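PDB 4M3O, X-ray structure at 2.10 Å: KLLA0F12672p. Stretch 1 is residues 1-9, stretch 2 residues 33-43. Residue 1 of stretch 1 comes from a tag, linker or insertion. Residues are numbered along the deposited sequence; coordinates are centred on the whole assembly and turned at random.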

ATOM      1  N   PHE A   1      -9.701  11.751   6.935  1.00 68.27           N
ATOM      2  CA  PHE A   1      -8.479  12.447   6.480  1.00 69.35           C
ATOM      3  C   PHE A   1      -7.411  11.436   5.976  1.00 72.11           C
ATOM      4  O   PHE A   1      -7.136  11.323   4.777  1.00 82.83           O
ATOM      5  CB  PHE A   1      -7.962  13.306   7.641  1.00 74.73           C
ATOM      6  CG  PHE A   1      -7.402  14.643   7.224  1.00 79.55           C
ATOM      7  CD1 PHE A   1      -8.214  15.784   7.201  1.00 83.56           C
ATOM      8  CD2 PHE A   1      -6.049  14.780   6.895  1.00 84.90           C
ATOM      9  CE1 PHE A   1      -7.696  17.020   6.832  1.00 81.34           C
ATOM     10  CE2 PHE A   1      -5.522  16.018   6.523  1.00 82.85           C
ATOM     11  CZ  PHE A   1      -6.351  17.137   6.494  1.00 86.64           C
ATOM     12  N   MET A   2      -6.836  10.675   6.898  1.00 66.23           N
ATOM     13  CA  MET A   2      -5.751   9.737   6.623  1.00 58.17           C
ATOM     14  C   MET A   2      -6.107   8.345   7.148  1.00 60.51           C
ATOM     15  O   MET A   2      -6.820   8.208   8.149  1.00 54.07           O
ATOM     16  CB  MET A   2      -4.496  10.219   7.336  1.00 62.10           C
ATOM     17  CG  MET A   2      -3.923  11.487   6.734  1.00 63.30           C
ATOM     18  SD  MET A   2      -2.148  11.464   6.936  1.00 79.74           S
ATOM     19  CE  MET A   2      -1.612  12.290   5.452  1.00 79.24           C
ATOM     20  N   ALA A   3      -5.609   7.307   6.486  1.00 53.35           N
ATOM     21  CA  ALA A   3      -6.035   5.942   6.770  1.00 46.50           C
ATOM     22  C   ALA A   3      -5.217   5.314   7.904  1.00 47.06           C
ATOM     23  O   ALA A   3      -3.964   5.464   7.968  1.00 46.74           O
ATOM     24  CB  ALA A   3      -5.903   5.085   5.511  1.00 46.19           C
ATOM     25  N   THR A   4      -5.924   4.548   8.727  1.00 43.67           N
ATOM     26  CA  THR A   4      -5.355   3.866   9.906  1.00 46.86           C
ATOM     27  C   THR A   4      -5.775   2.412   9.913  1.00 39.53           C
ATOM     28  O   THR A   4      -6.679   2.050   9.199  1.00 39.36           O
ATOM     29  CB  THR A   4      -5.890   4.480  11.217  1.00 57.65           C
ATOM     30  OG1 THR A   4      -5.862   5.915  11.112  1.00 64.32           O
ATOM     31  CG2 THR A   4      -5.050   4.075  12.427  1.00 64.47           C
ATOM     32  N   ILE A   5      -5.104   1.594  10.727  1.00 40.36           N
ATOM     33  CA  ILE A   5      -5.437   0.175  10.911  1.00 42.57           C
ATOM     34  C   ILE A   5      -6.929  -0.048  11.186  1.00 46.82           C
ATOM     35  O   ILE A   5      -7.627  -0.930  10.570  1.00 42.15           O
ATOM     36  CB  ILE A   5      -4.625  -0.382  12.094  1.00 44.22           C
ATOM     37  CG1 ILE A   5      -3.154  -0.405  11.736  1.00 43.02           C
ATOM     38  CG2 ILE A   5      -5.135  -1.768  12.471  1.00 46.75           C
ATOM     39  CD1 ILE A   5      -2.242  -1.052  12.743  1.00 43.60           C
ATOM     40  N   GLU A   6      -7.423   0.789  12.105  1.00 45.22           N
ATOM     41  CA  GLU A   6      -8.820   0.737  12.578  1.00 47.77           C
ATOM     42  C   GLU A   6      -9.801   0.907  11.431  1.00 46.64           C
ATOM     43  O   GLU A   6     -10.777   0.176  11.276  1.00 45.47           O
ATOM     44  CB  GLU A   6      -9.042   1.844  13.646  1.00 53.35           C
ATOM     45  CG  GLU A   6      -8.436   1.547  15.056  1.00 56.95           C
ATOM     46  CD  GLU A   6      -6.920   1.280  15.101  1.00 64.86           C
ATOM     47  OE1 GLU A   6      -6.102   2.076  14.530  1.00 59.34           O
ATOM     48  OE2 GLU A   6      -6.533   0.256  15.729  1.00 70.21           O
ATOM     49  N   GLU A   7      -9.548   1.924  10.651  1.00 51.07           N
ATOM     50  CA  GLU A   7     -10.311   2.192   9.427  1.00 56.06           C
ATOM     51  C   GLU A   7     -10.299   1.047   8.396  1.00 49.62           C
ATOM     52  O   GLU A   7     -11.331   0.660   7.845  1.00 44.26           O
ATOM     53  CB  GLU A   7      -9.685   3.420   8.787  1.00 59.68           C
ATOM     54  CG  GLU A   7     -10.656   4.489   8.392  1.00 67.27           C
ATOM     55  CD  GLU A   7     -10.674   4.700   6.923  1.00 69.15           C
ATOM     56  OE1 GLU A   7     -11.101   3.779   6.200  1.00 89.08           O
ATOM     57  OE2 GLU A   7     -10.245   5.777   6.496  1.00 74.84           O
ATOM     58  N   ILE A   8      -9.112   0.528   8.109  1.00 45.69           N
ATOM     59  CA  ILE A   8      -8.985  -0.624   7.188  1.00 41.83           C
ATOM     60  C   ILE A   8      -9.854  -1.787   7.661  1.00 41.99           C
ATOM     61  O   ILE A   8     -10.598  -2.369   6.875  1.00 42.83           O
ATOM     62  CB  ILE A   8      -7.524  -1.041   7.030  1.00 44.02           C
ATOM     63  CG1 ILE A   8      -6.776   0.076   6.264  1.00 43.28           C
ATOM     64  CG2 ILE A   8      -7.396  -2.381   6.267  1.00 43.86           C
ATOM     65  CD1 ILE A   8      -5.300   0.056   6.516  1.00 43.16           C
ATOM     66  N   LYS A   9      -9.832  -2.070   8.953  1.00 44.53           N
ATOM     67  CA  LYS A   9     -10.594  -3.198   9.513  1.00 44.69           C
ATOM     68  C   LYS A   9     -12.059  -2.946   9.312  1.00 49.62           C
ATOM     69  O   LYS A   9     -12.802  -3.828   8.925  1.00 47.57           O
ATOM     70  CB  LYS A   9     -10.270  -3.365  10.980  1.00 45.55           C
ATOM     71  CG  LYS A   9      -8.905  -3.994  11.192  1.00 49.19           C
ATOM     72  CD  LYS A   9      -8.549  -4.093  12.671  1.00 56.10           C
ATOM     73  CE  LYS A   9      -7.202  -4.779  12.865  1.00 60.18           C
ATOM     74  NZ  LYS A   9      -6.999  -5.122  14.300  1.00 63.63           N
TER
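Stretch 2 (33-43) NLIDLLITKDV

Stretch 2 packs on stretch 1 of the same chain, the touching residues lying at least 26 positions apart in sequence, and the two bury 510 Å² counted over both sides. Stretch 2 enters as a helix, residues 33-40, already under way before Asn33; Lys41 is the first residue to leave helical phi/psi (-135/162), and Asp42 and Val43 continue extended. Stretch 1 runs in the reverse order, with Met2 and Ala3 extended, Thr4 at the N-cap position and a helix from Ile5 onward. The extended segments run parallel, with CA-CA distances of 5.2 Å for Met2 and Asp42 and 4.8 Å for Ala3 and Val43. The helices run in broadly opposed directions, their axes at 136° and no closer than 11.5 Å, a spacing filled by side chains.

One backbone hydrogen bond ties the extended segments together: Ala3 N donates to Asp42 O at 2.8 Å, with an N-H...O angle of 170°, so it is short and nearly straight. The same carbonyl lies near the preceding residue, Met2 CA to Asp42 O being 3.3 Å. The side chains of Ala3 and Val43 point to one face of this small sheet, those of Met2 and Asp42 to the other, where Met2 CE comes within 3.8 Å of Asp42 CB. Asp42 OD1 is hydrogen-bonded elsewhere in the structure.

The charged contact joins Glu7, in the first turn of its helix, to Lys41, just past the end of the other. Lys41 leaves its backbone with chi1 m and the remaining torsions t, an extended arm whose NZ donates to Glu7 OE2 at 2.7 Å in a salt bridge. Both residues direct CA-to-CB toward the opposing stretch. Along the way Lys41 CG passes 3.8 Å from Phe1 O; Phe1 itself comes from an expression tag, and its N lies 4.4 Å from Lys41 NZ, a like-charged pair. The other carboxylate oxygen of Glu7 faces carbon, with OE1 3.5 Å from Leu37 CD2.

The remaining side-chain contacts are largely apolar. Leu37, chi1 t and chi2 p, points toward stretch 1 and places CD2 3.9 Å from Ile8 CG1 and 4.3 Å from Ala3 CB. Leu34, one helical turn earlier, sets CD1 4.2 Å from Ile8 CG1, and Leu38 CD2 reaches Ala3 CB at 4.3 Å. The small Ala3 side chain thus meets two leucines, while its backbone NH is satisfied by Asp42.

Within each stretch the helical pattern accounts for other polar backbone groups. Thr4 O accepts from Ile8 N at 3.1 Å and Ile5 O from Lys9 N at 3.0 Å, although the Thr4 side chain makes no capping bond. In stretch 2, Leu37 N to Asn33 O is 3.0 Å and Leu38 N to Leu34 O 2.9 Å; the bonds of Ile39 N and Thr40 N are weak, but Lys41 N still donates to Leu37 O at 3.0 Å. Glu6 and Lys9 make their side-chain hydrogen bonds elsewhere in the structure.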

ATOM      1  N   ASN A  33     -10.567  -3.188  -2.480  1.00 38.28           N
ATOM      2  CA  ASN A  33     -11.102  -2.190  -1.563  1.00 37.80           C
ATOM      3  C   ASN A  33      -9.937  -1.493  -0.847  1.00 38.58           C
ATOM      4  O   ASN A  33      -9.959  -0.294  -0.610  1.00 36.04           O
ATOM      5  CB  ASN A  33     -12.095  -2.802  -0.562  1.00 38.64           C
ATOM      6  CG  ASN A  33     -13.418  -3.192  -1.223  1.00 43.35           C
ATOM      7  OD1 ASN A  33     -14.086  -4.126  -0.781  1.00 53.93           O
ATOM      8  ND2 ASN A  33     -13.775  -2.505  -2.307  1.00 42.12           N
ATOM      9  N   LEU A  34      -8.898  -2.253  -0.549  1.00 37.91           N
ATOM     10  CA  LEU A  34      -7.722  -1.656   0.109  1.00 38.36           C
ATOM     11  C   LEU A  34      -7.002  -0.633  -0.822  1.00 34.86           C
ATOM     12  O   LEU A  34      -6.758   0.506  -0.459  1.00 40.50           O
ATOM     13  CB  LEU A  34      -6.777  -2.767   0.595  1.00 36.98           C
ATOM     14  CG  LEU A  34      -5.476  -2.267   1.228  1.00 37.68           C
ATOM     15  CD1 LEU A  34      -5.776  -1.445   2.475  1.00 39.22           C
ATOM     16  CD2 LEU A  34      -4.559  -3.406   1.596  1.00 41.50           C
ATOM     17  N   ILE A  35      -6.721  -1.035  -2.034  1.00 34.63           N
ATOM     18  CA  ILE A  35      -6.119  -0.134  -3.018  1.00 39.09           C
ATOM     19  C   ILE A  35      -6.948   1.121  -3.242  1.00 42.09           C
ATOM     20  O   ILE A  35      -6.424   2.253  -3.188  1.00 42.83           O
ATOM     21  CB  ILE A  35      -5.805  -0.909  -4.324  1.00 45.97           C
ATOM     22  CG1 ILE A  35      -4.555  -1.783  -4.085  1.00 49.19           C
ATOM     23  CG2 ILE A  35      -5.567   0.049  -5.464  1.00 48.49           C
ATOM     24  CD1 ILE A  35      -4.528  -3.107  -4.824  1.00 51.89           C
ATOM     25  N   ASP A  36      -8.243   0.946  -3.409  1.00 42.10           N
ATOM     26  CA  ASP A  36      -9.167   2.078  -3.505  1.00 46.53           C
ATOM     27  C   ASP A  36      -9.050   3.042  -2.317  1.00 43.82           C
ATOM     28  O   ASP A  36      -9.076   4.279  -2.502  1.00 40.67           O
ATOM     29  CB  ASP A  36     -10.620   1.586  -3.584  1.00 56.24           C
ATOM     30  CG  ASP A  36     -11.172   1.561  -5.015  1.00 75.06           C
ATOM     31  OD1 ASP A  36     -11.711   0.504  -5.424  1.00 85.77           O
ATOM     32  OD2 ASP A  36     -11.107   2.605  -5.723  1.00 90.09           O
ATOM     33  N   LEU A  37      -8.967   2.489  -1.101  1.00 41.14           N
ATOM     34  CA  LEU A  37      -8.838   3.318   0.094  1.00 42.50           C
ATOM     35  C   LEU A  37      -7.522   4.055   0.046  1.00 40.99           C
ATOM     36  O   LEU A  37      -7.449   5.245   0.391  1.00 42.85           O
ATOM     37  CB  LEU A  37      -8.866   2.465   1.369  1.00 45.41           C
ATOM     38  CG  LEU A  37      -8.881   3.299   2.661  1.00 48.85           C
ATOM     39  CD1 LEU A  37     -10.103   4.217   2.689  1.00 50.89           C
ATOM     40  CD2 LEU A  37      -8.879   2.379   3.881  1.00 48.02           C
ATOM     41  N   LEU A  38      -6.472   3.383  -0.434  1.00 38.64           N
ATOM     42  CA  LEU A  38      -5.133   4.045  -0.388  1.00 39.73           C
ATOM     43  C   LEU A  38      -4.848   5.012  -1.545  1.00 42.65           C
ATOM     44  O   LEU A  38      -3.774   5.596  -1.617  1.00 42.99           O
ATOM     45  CB  LEU A  38      -4.036   2.984  -0.294  1.00 41.18           C
ATOM     46  CG  LEU A  38      -4.188   2.094   0.961  1.00 42.92           C
ATOM     47  CD1 LEU A  38      -3.181   0.979   1.018  1.00 43.53           C
ATOM     48  CD2 LEU A  38      -4.136   2.950   2.213  1.00 45.74           C
ATOM     49  N   ILE A  39      -5.799   5.176  -2.452  1.00 43.23           N
ATOM     50  CA  ILE A  39      -5.712   6.259  -3.454  1.00 48.26           C
ATOM     51  C   ILE A  39      -6.597   7.474  -3.139  1.00 47.68           C
ATOM     52  O   ILE A  39      -6.321   8.582  -3.629  1.00 52.58           O
ATOM     53  CB  ILE A  39      -6.012   5.757  -4.876  1.00 50.22           C
ATOM     54  CG1 ILE A  39      -7.493   5.412  -4.995  1.00 58.16           C
ATOM     55  CG2 ILE A  39      -5.087   4.587  -5.177  1.00 49.94           C
ATOM     56  CD1 ILE A  39      -8.170   6.110  -6.159  1.00 60.96           C
ATOM     57  N   THR A  40      -7.642   7.255  -2.327  1.00 47.84           N
ATOM     58  CA  THR A  40      -8.517   8.307  -1.834  1.00 49.05           C
ATOM     59  C   THR A  40      -7.870   8.983  -0.655  1.00 48.88           C
ATOM     60  O   THR A  40      -8.043  10.188  -0.501  1.00 52.66           O
ATOM     61  CB  THR A  40      -9.908   7.769  -1.449  1.00 50.09           C
ATOM     62  OG1 THR A  40      -9.779   6.579  -0.659  1.00 61.63           O
ATOM     63  CG2 THR A  40     -10.623   7.399  -2.675  1.00 54.20           C
ATOM     64  N   LYS A  41      -7.087   8.223   0.130  1.00 46.10           N
ATOM     65  CA  LYS A  41      -6.451   8.702   1.374  1.00 48.04           C
ATOM     66  C   LYS A  41      -4.990   8.267   1.446  1.00 47.77           C
ATOM     67  O   LYS A  41      -4.591   7.324   0.735  1.00 50.49           O
ATOM     68  CB  LYS A  41      -7.143   8.090   2.596  1.00 53.23           C
ATOM     69  CG  LYS A  41      -8.586   8.499   2.713  1.00 60.45           C
ATOM     70  CD  LYS A  41      -9.303   7.747   3.816  1.00 67.74           C
ATOM     71  CE  LYS A  41     -10.676   8.388   4.035  1.00 70.87           C
ATOM     72  NZ  LYS A  41     -11.287   7.955   5.316  1.00 69.47           N
ATOM     73  N   ASP A  42      -4.217   8.933   2.310  1.00 44.30           N
ATOM     74  CA  ASP A  42      -2.817   8.596   2.528  1.00 46.38           C
ATOM     75  C   ASP A  42      -2.771   7.888   3.841  1.00 45.96           C
ATOM     76  O   ASP A  42      -3.687   8.033   4.637  1.00 45.66           O
ATOM     77  CB  ASP A  42      -1.943   9.832   2.514  1.00 48.15           C
ATOM     78  CG  ASP A  42      -2.166  10.688   1.245  1.00 53.58           C
ATOM     79  OD1 ASP A  42      -2.313  10.127   0.135  1.00 51.33           O
ATOM     80  OD2 ASP A  42      -2.175  11.934   1.357  1.00 53.84           O
ATOM     81  N   VAL A  43      -1.706   7.128   4.068  1.00 42.84           N
ATOM     82  CA  VAL A  43      -1.539   6.306   5.263  1.00 40.97           C
ATOM     83  C   VAL A  43      -1.036   7.177   6.405  1.00 42.16           C
ATOM     84  O   VAL A  43      -0.121   7.955   6.254  1.00 46.50           O
ATOM     85  CB  VAL A  43      -0.533   5.174   5.034  1.00 41.39           C
ATOM     86  CG1 VAL A  43      -0.125   4.545   6.363  1.00 41.95           C
ATOM     87  CG2 VAL A  43      -1.126   4.162   4.045  1.00 41.28           C
TER